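Phenolic acid decarboxylase (Sedimentibacter hydroxybenzoicus, PDB 7AE5) catalyses the reversible, non-oxidative decarboxylation of 4-hydroxybenzoate and 3,4-dihydroxybenzoate, using prenylated FMN and manganese as cofactors. Local coordinates at residues Ala37-Ala40 with Ala41-Gly45; Pro394-Leu397 with Glu398-Met401; Pro424-Pro427 with Ser428-Pro431. All coordinates share one frame; numbering follows the deposited sequence.

The three contacts are local ones, set in series along the chain. Contact 1 is the end of helix 33-43 in the N-terminal domain. Contact 2 is the start of helix 397-407 and contact 3 a turn between strands 414-421 and 434-441, both in the C-terminal domain. None touches another: the centres of contacts 1 and 2 are 23 Å apart, those of contacts 2 and 3 26 Å. Each packs against another copy of the protein. Contact 3 lies nearest the catalytic centre, with the Pro424 side chain about 9 Å from that of Glu278, the predicted proton donor. Contacts 1 and 2 lie away from the annotated sites.

Contact 1 (Ala37-Ala40 with Ala41-Gly45); sequences AGRA and AANLG
Arg39 starts with CG opposite its backbone N (chi1 175°), and the chain then bends at chi2 and chi3. The bends carry the guanidinium forward, toward Ala42 and Asn43. Asn43 has its CG beside the backbone N (chi1 -77°), which brings the amide to meet it. The two side chains cross at about a right angle. Their flat ends are nonetheless turned only 28° apart. Asn43 OD1 lies 3.0 Å from Arg39 NE, approaching the guanidinium obliquely. Ala42 CB packs against the same group, 3.5 Å from Arg39 NH2. The stronger polar partners of both side chains lie beyond this turn. Arg39 NH1 donates to Ile312 O, and Asn43 ND2 bonds Glu468 OE2 of the second subunit.

The segment is the C-terminal part of helix 33-43, the helix of a beta-alpha-beta unit between strands 21-24 and 50-53 in the N-terminal domain of this UbiD-family enzyme. Regular i to i+4 bonds hold the turns at first. Ala41 N bonds Ala37 O at 2.7 Å, and Ala42 N bonds Gly38 O at 3.1 Å. Asn43 N continues the pattern to Arg39 O at 2.9 Å, though less straight. Beyond it the bonding weakens. Ala40 O receives two weak bonds, from Asn43 N at 3.0 Å and from Leu44 N at 3.3 Å. Gly45 then leaves the helical conformation with a positive phi, which favours glycine.

The alanines pack on two neighbours. On strand 50-53, Ala37 lies against Phe53 and Ala41 against Val51. On the second subunit, Ala40 meets Leu471 and Ala37 meets Trp467.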
loop_
_atom_site.group_PDB
_atom_site.type_symbol
_atom_site.label_atom_id
_atom_site.label_comp_id
_atom_site.label_asym_id
_atom_site.label_seq_id
_atom_site.Cartn_x
_atom_site.Cartn_y
_atom_site.Cartn_z
ATOM N N ALA C 37 -34.778 -31.836 -3.523
ATOM C CA ALA C 37 -34.145 -32.924 -2.787
ATOM C C ALA C 37 -32.640 -32.938 -3.016
ATOM O O ALA C 37 -31.867 -33.169 -2.080
ATOM C CB ALA C 37 -34.766 -34.260 -3.185
ATOM N N GLY C 38 -32.205 -32.695 -4.256
ATOM C CA GLY C 38 -30.780 -32.578 -4.516
ATOM C C GLY C 38 -30.143 -31.441 -3.738
ATOM O O GLY C 38 -29.052 -31.589 -3.184
ATOM N N ARG C 39 -30.819 -30.292 -3.687
ATOM C CA ARG C 39 -30.358 -29.200 -2.836
ATOM C C ARG C 39 -30.402 -29.596 -1.366
ATOM O O ARG C 39 -29.467 -29.307 -0.609
ATOM C CB ARG C 39 -31.208 -27.953 -3.084
ATOM C CG ARG C 39 -30.895 -26.773 -2.174
ATOM C CD ARG C 39 -29.634 -26.049 -2.610
ATOM N NE ARG C 39 -28.442 -26.583 -1.963
ATOM C CZ ARG C 39 -27.211 -26.148 -2.192
ATOM N NH1 ARG C 39 -26.972 -25.178 -3.059
ATOM N NH2 ARG C 39 -26.195 -26.701 -1.534
ATOM N N ALA C 40 -31.480 -30.264 -0.946
ATOM C CA ALA C 40 -31.619 -30.649 0.455
ATOM C C ALA C 40 -30.521 -31.621 0.868
ATOM O O ALA C 40 -29.923 -31.479 1.941
ATOM C CB ALA C 40 -32.998 -31.262 0.696
ATOM N N ALA C 41 -30.248 -32.623 0.026
ATOM C CA ALA C 41 -29.182 -33.570 0.333
ATOM C C ALA C 41 -27.833 -32.869 0.416
ATOM O O ALA C 41 -27.006 -33.197 1.273
ATOM C CB ALA C 41 -29.148 -34.683 -0.714
ATOM N N ALA C 42 -27.596 -31.894 -0.466
ATOM C CA ALA C 42 -26.372 -31.106 -0.381
ATOM C C ALA C 42 -26.315 -30.324 0.925
ATOM O O ALA C 42 -25.238 -30.153 1.508
ATOM C CB ALA C 42 -26.272 -30.162 -1.580
ATOM N N ASN C 43 -27.469 -29.862 1.410
ATOM C CA ASN C 43 -27.507 -29.020 2.601
ATOM C C ASN C 43 -27.214 -29.787 3.883
ATOM O O ASN C 43 -26.939 -29.158 4.910
ATOM C CB ASN C 43 -28.870 -28.339 2.717
ATOM C CG ASN C 43 -29.017 -27.173 1.765
ATOM O OD1 ASN C 43 -28.102 -26.861 1.002
ATOM N ND2 ASN C 43 -30.173 -26.521 1.804
ATOM N N LEU C 44 -27.264 -31.121 3.854
ATOM C CA LEU C 44 -26.998 -31.902 5.058
ATOM C C LEU C 44 -25.572 -31.734 5.570
ATOM O O LEU C 44 -25.267 -32.216 6.666
ATOM C CB LEU C 44 -27.297 -33.380 4.800
ATOM C CG LEU C 44 -28.726 -33.677 4.339
ATOM C CD1 LEU C 44 -28.949 -35.171 4.185
ATOM C CD2 LEU C 44 -29.737 -33.079 5.308
ATOM N N GLY C 45 -24.701 -31.072 4.811
ATOM C CA GLY C 45 -23.375 -30.722 5.284
ATOM C C GLY C 45 -22.366 -31.848 5.214
ATOM O O GLY C 45 -21.395 -31.774 4.453
#

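Contact 2 (Pro394-Leu397 with Glu398-Met401); sequences PFNL and EQVM
Asn396 caps the first turn of helix 397-407 with its side chain. Asn396 OD1 accepts from Gln399 N at 3.0 Å. A chi1 of -173° sets the Asn396 amide beside its own carbonyl carbon, forward at the start of the helix. The donor lies above the amide carbonyl plane, 47° out of it.

The backbone bonds follow. Val400 N bonds Asn396 O at 3.0 Å. Gln399 N also approaches that oxygen, but the bond is weak. The next bond, one residue along, is Met401 N to Leu397 O at 2.8 Å. Gln399 N thus has both a side-chain and a backbone acceptor on the same residue. This is an N-cap, and it opens the helix that follows strand 384-388 in the C-terminal domain of the UbiD fold. The Gln399 side chain bonds two further partners. Its OE1 accepts from Asp393 N, just before the turn, and its NE2 donates to Pro313 O of the second subunit.

Among side-chain packing contacts, Gln399 CG lies 3.8 Å from Asn396 CG, and the two amide planes are 78° apart. Leu397 CD2 and Val400 CG2 make an apolar contact at 4.4 Å, and both residues also rest on Ile354 of strand 352-357. Leu397 packs as well on Leu397 of the second subunit.

One polar approach is not a bond. Glu398 OE2 comes 3.1 Å from Asn396 OD1, and both are acceptors. The carboxylate is turned nearly perpendicular to the amide.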
loop_
_atom_site.group_PDB
_atom_site.type_symbol
_atom_site.label_atom_id
_atom_site.label_comp_id
_atom_site.label_asym_id
_atom_site.label_seq_id
_atom_site.Cartn_x
_atom_site.Cartn_y
_atom_site.Cartn_z
ATOM N N PRO C 394 -4.132 -29.387 4.695
ATOM C CA PRO C 394 -4.749 -28.269 3.966
ATOM C C PRO C 394 -6.188 -28.528 3.552
ATOM O O PRO C 394 -6.836 -27.612 3.028
ATOM C CB PRO C 394 -3.841 -28.112 2.743
ATOM C CG PRO C 394 -3.353 -29.498 2.486
ATOM C CD PRO C 394 -3.209 -30.157 3.842
ATOM N N PHE C 395 -6.701 -29.739 3.755
ATOM C CA PHE C 395 -8.103 -30.039 3.512
ATOM C C PHE C 395 -8.955 -29.887 4.764
ATOM O O PHE C 395 -10.187 -29.872 4.664
ATOM C CB PHE C 395 -8.248 -31.460 2.956
ATOM C CG PHE C 395 -7.526 -31.674 1.655
ATOM C CD1 PHE C 395 -8.139 -31.381 0.449
ATOM C CD2 PHE C 395 -6.227 -32.160 1.641
ATOM C CE1 PHE C 395 -7.474 -31.573 -0.748
ATOM C CE2 PHE C 395 -5.558 -32.354 0.449
ATOM C CZ PHE C 395 -6.180 -32.060 -0.747
ATOM N N ASN C 396 -8.326 -29.782 5.935
ATOM C CA ASN C 396 -9.022 -29.532 7.194
ATOM C C ASN C 396 -9.049 -28.022 7.390
ATOM O O ASN C 396 -8.110 -27.422 7.915
ATOM C CB ASN C 396 -8.325 -30.250 8.343
ATOM C CG ASN C 396 -9.103 -30.174 9.646
ATOM O OD1 ASN C 396 -9.631 -29.124 10.013
ATOM N ND2 ASN C 396 -9.172 -31.294 10.353
ATOM N N LEU C 397 -10.145 -27.397 6.953
ATOM C CA LEU C 397 -10.235 -25.942 6.997
ATOM C C LEU C 397 -10.174 -25.412 8.426
ATOM O O LEU C 397 -9.738 -24.276 8.647
ATOM C CB LEU C 397 -11.514 -25.484 6.300
ATOM C CG LEU C 397 -11.571 -25.839 4.813
ATOM C CD1 LEU C 397 -12.797 -25.240 4.143
ATOM C CD2 LEU C 397 -10.300 -25.365 4.127
ATOM N N GLU C 398 -10.603 -26.213 9.404
ATOM C CA GLU C 398 -10.435 -25.828 10.801
ATOM C C GLU C 398 -8.958 -25.749 11.173
ATOM O O GLU C 398 -8.552 -24.890 11.964
ATOM C CB GLU C 398 -11.173 -26.814 11.709
ATOM C CG GLU C 398 -12.688 -26.701 11.636
ATOM C CD GLU C 398 -13.276 -27.444 10.450
ATOM O OE1 GLU C 398 -14.443 -27.171 10.096
ATOM O OE2 GLU C 398 -12.571 -28.297 9.867
ATOM N N GLN C 399 -8.140 -26.640 10.605
ATOM C CA GLN C 399 -6.695 -26.565 10.792
ATOM C C GLN C 399 -6.091 -25.371 10.063
ATOM O O GLN C 399 -5.141 -24.756 10.559
ATOM C CB GLN C 399 -6.038 -27.858 10.310
ATOM C CG GLN C 399 -5.973 -28.943 11.363
ATOM C CD GLN C 399 -4.579 -29.530 11.516
ATOM O OE1 GLN C 399 -4.165 -30.393 10.740
ATOM N NE2 GLN C 399 -3.849 -29.067 12.527
ATOM N N VAL C 400 -6.622 -25.039 8.885
ATOM C CA VAL C 400 -6.122 -23.889 8.138
ATOM C C VAL C 400 -6.469 -22.592 8.859
ATOM O O VAL C 400 -5.669 -21.647 8.883
ATOM C CB VAL C 400 -6.678 -23.911 6.703
ATOM C CG1 VAL C 400 -6.187 -22.702 5.916
ATOM C CG2 VAL C 400 -6.287 -25.206 6.004
ATOM N N MET C 401 -7.665 -22.522 9.455
ATOM C CA MET C 401 -8.044 -21.347 10.235
ATOM C C MET C 401 -7.064 -21.115 11.378
ATOM O O MET C 401 -6.620 -19.984 11.612
ATOM C CB MET C 401 -9.465 -21.510 10.779
ATOM C CG MET C 401 -10.573 -21.072 9.829
ATOM S SD MET C 401 -10.283 -19.478 9.042
ATOM C CE MET C 401 -10.255 -18.389 10.466
#

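Contact 3 (Pro424-Pro427 with Ser428-Pro431); sequences PLDP and STNP
Residues Asp426 to Thr429 form a type I beta turn, with Pro427 and Ser428 at its corners. The turn is closed by Thr429 N, which donates to Asp426 O at 3.1 Å. That bond is straight at the hydrogen (167°). Further on, the peptide bond before Pro431 is cis.

The same carbonyl takes a second bond. Thr429 OG1 donates to Asp426 O at 2.9 Å, nearly along the C=O axis. Thr429 holds OG1 between its backbone N and carbonyl carbon (chi1 55°), where the hydroxyl can reach back across the turn. Two donors of one residue therefore grip Asp426 O. Thr429 OG1 is also bonded to Gly433 N. On the other branch, Thr429 CG2 sits 3.5 Å from Asp426 CB.

The turn belongs to the loop between strands 414-421 and 434-441, neighbours in the mixed sheet of the C-terminal domain. Asp426, the first residue of the turn, also makes an Asx turn: Asp426 OD1 accepts from Ser428 N at 3.2 Å, met from above the carboxylate plane. Ser428 OG is 3.0 Å from Asp426 OD1, but its single proton may instead go to a competing acceptor.

The other carboxylate oxygen, Asp426 OD2, bonds His435 NE2 and forms a salt bridge with Lys383. These neighbours would probably favour a charged aspartate. Water 1 lies 2.6 Å from Ser428 OG and also donates to Asp426 OD2. Water 2 donates to Pro427 O; its very short approach to Thr429 O is doubtful. The second subunit covers part of the turn, where its Thr405 packs on Asp426 and its Thr406 on Ser428.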
loop_
_atom_site.group_PDB
_atom_site.type_symbol
_atom_site.label_atom_id
_atom_site.label_comp_id
_atom_site.label_asym_id
_atom_site.label_seq_id
_atom_site.Cartn_x
_atom_site.Cartn_y
_atom_site.Cartn_z
ATOM N N PRO C 424 -12.673 -14.788 -16.459
ATOM C CA PRO C 424 -13.917 -14.002 -16.435
ATOM C C PRO C 424 -14.998 -14.609 -15.562
ATOM O O PRO C 424 -15.847 -13.872 -15.042
ATOM C CB PRO C 424 -14.341 -13.962 -17.911
ATOM C CG PRO C 424 -13.120 -14.357 -18.686
ATOM C CD PRO C 424 -12.355 -15.287 -17.806
ATOM N N LEU C 425 -14.992 -15.932 -15.376
ATOM C CA LEU C 425 -16.001 -16.589 -14.553
ATOM C C LEU C 425 -15.925 -16.183 -13.086
ATOM O O LEU C 425 -16.852 -16.490 -12.330
ATOM C CB LEU C 425 -15.879 -18.108 -14.687
ATOM C CG LEU C 425 -14.478 -18.717 -14.610
ATOM C CD1 LEU C 425 -14.102 -19.071 -13.177
ATOM C CD2 LEU C 425 -14.390 -19.940 -15.515
ATOM N N ASP C 426 -14.847 -15.521 -12.670
ATOM C CA ASP C 426 -14.772 -14.863 -11.373
ATOM C C ASP C 426 -15.495 -13.528 -11.502
ATOM O O ASP C 426 -14.938 -12.571 -12.054
ATOM C CB ASP C 426 -13.309 -14.683 -10.951
ATOM C CG ASP C 426 -13.151 -13.994 -9.601
ATOM O OD1 ASP C 426 -14.155 -13.543 -9.012
ATOM O OD2 ASP C 426 -11.998 -13.900 -9.128
ATOM N N PRO C 427 -16.736 -13.422 -11.011
ATOM C CA PRO C 427 -17.532 -12.211 -11.272
ATOM C C PRO C 427 -17.012 -10.969 -10.574
ATOM O O PRO C 427 -17.441 -9.862 -10.922
ATOM C CB PRO C 427 -18.921 -12.596 -10.753
ATOM C CG PRO C 427 -18.630 -13.545 -9.641
ATOM C CD PRO C 427 -17.427 -14.343 -10.092
ATOM N N SER C 428 -16.109 -11.112 -9.610
ATOM C CA SER C 428 -15.557 -9.973 -8.893
ATOM C C SER C 428 -14.335 -9.370 -9.577
ATOM O O SER C 428 -13.808 -8.365 -9.088
ATOM C CB SER C 428 -15.203 -10.386 -7.460
ATOM O OG SER C 428 -13.956 -11.055 -7.413
ATOM N N THR C 429 -13.881 -9.942 -10.692
ATOM C CA THR C 429 -12.713 -9.411 -11.387
ATOM C C THR C 429 -13.010 -8.030 -11.956
ATOM O O THR C 429 -14.048 -7.814 -12.588
ATOM C CB THR C 429 -12.274 -10.357 -12.506
ATOM O OG1 THR C 429 -13.370 -10.602 -13.396
ATOM C CG2 THR C 429 -11.779 -11.670 -11.933
ATOM N N ASN C 430 -12.094 -7.096 -11.732
ATOM C CA ASN C 430 -12.244 -5.722 -12.210
ATOM C C ASN C 430 -10.846 -5.187 -12.483
ATOM O O ASN C 430 -10.104 -4.863 -11.544
ATOM C CB ASN C 430 -12.980 -4.848 -11.198
ATOM C CG ASN C 430 -13.319 -3.472 -11.745
ATOM O OD1 ASN C 430 -13.154 -3.206 -12.935
ATOM N ND2 ASN C 430 -13.803 -2.591 -10.874
ATOM N N PRO C 431 -10.438 -5.086 -13.758
ATOM C CA PRO C 431 -11.161 -5.403 -14.999
ATOM C C PRO C 431 -11.552 -6.874 -15.124
ATOM O O PRO C 431 -10.845 -7.730 -14.596
ATOM C CB PRO C 431 -10.151 -5.035 -16.092
ATOM C CG PRO C 431 -9.188 -4.107 -15.434
ATOM C CD PRO C 431 -9.080 -4.593 -14.036
HETATM O O HOH W 1 -11.568 -10.764 -8.336
HETATM O O HOH W 2 -16.052 -9.019 -13.291
#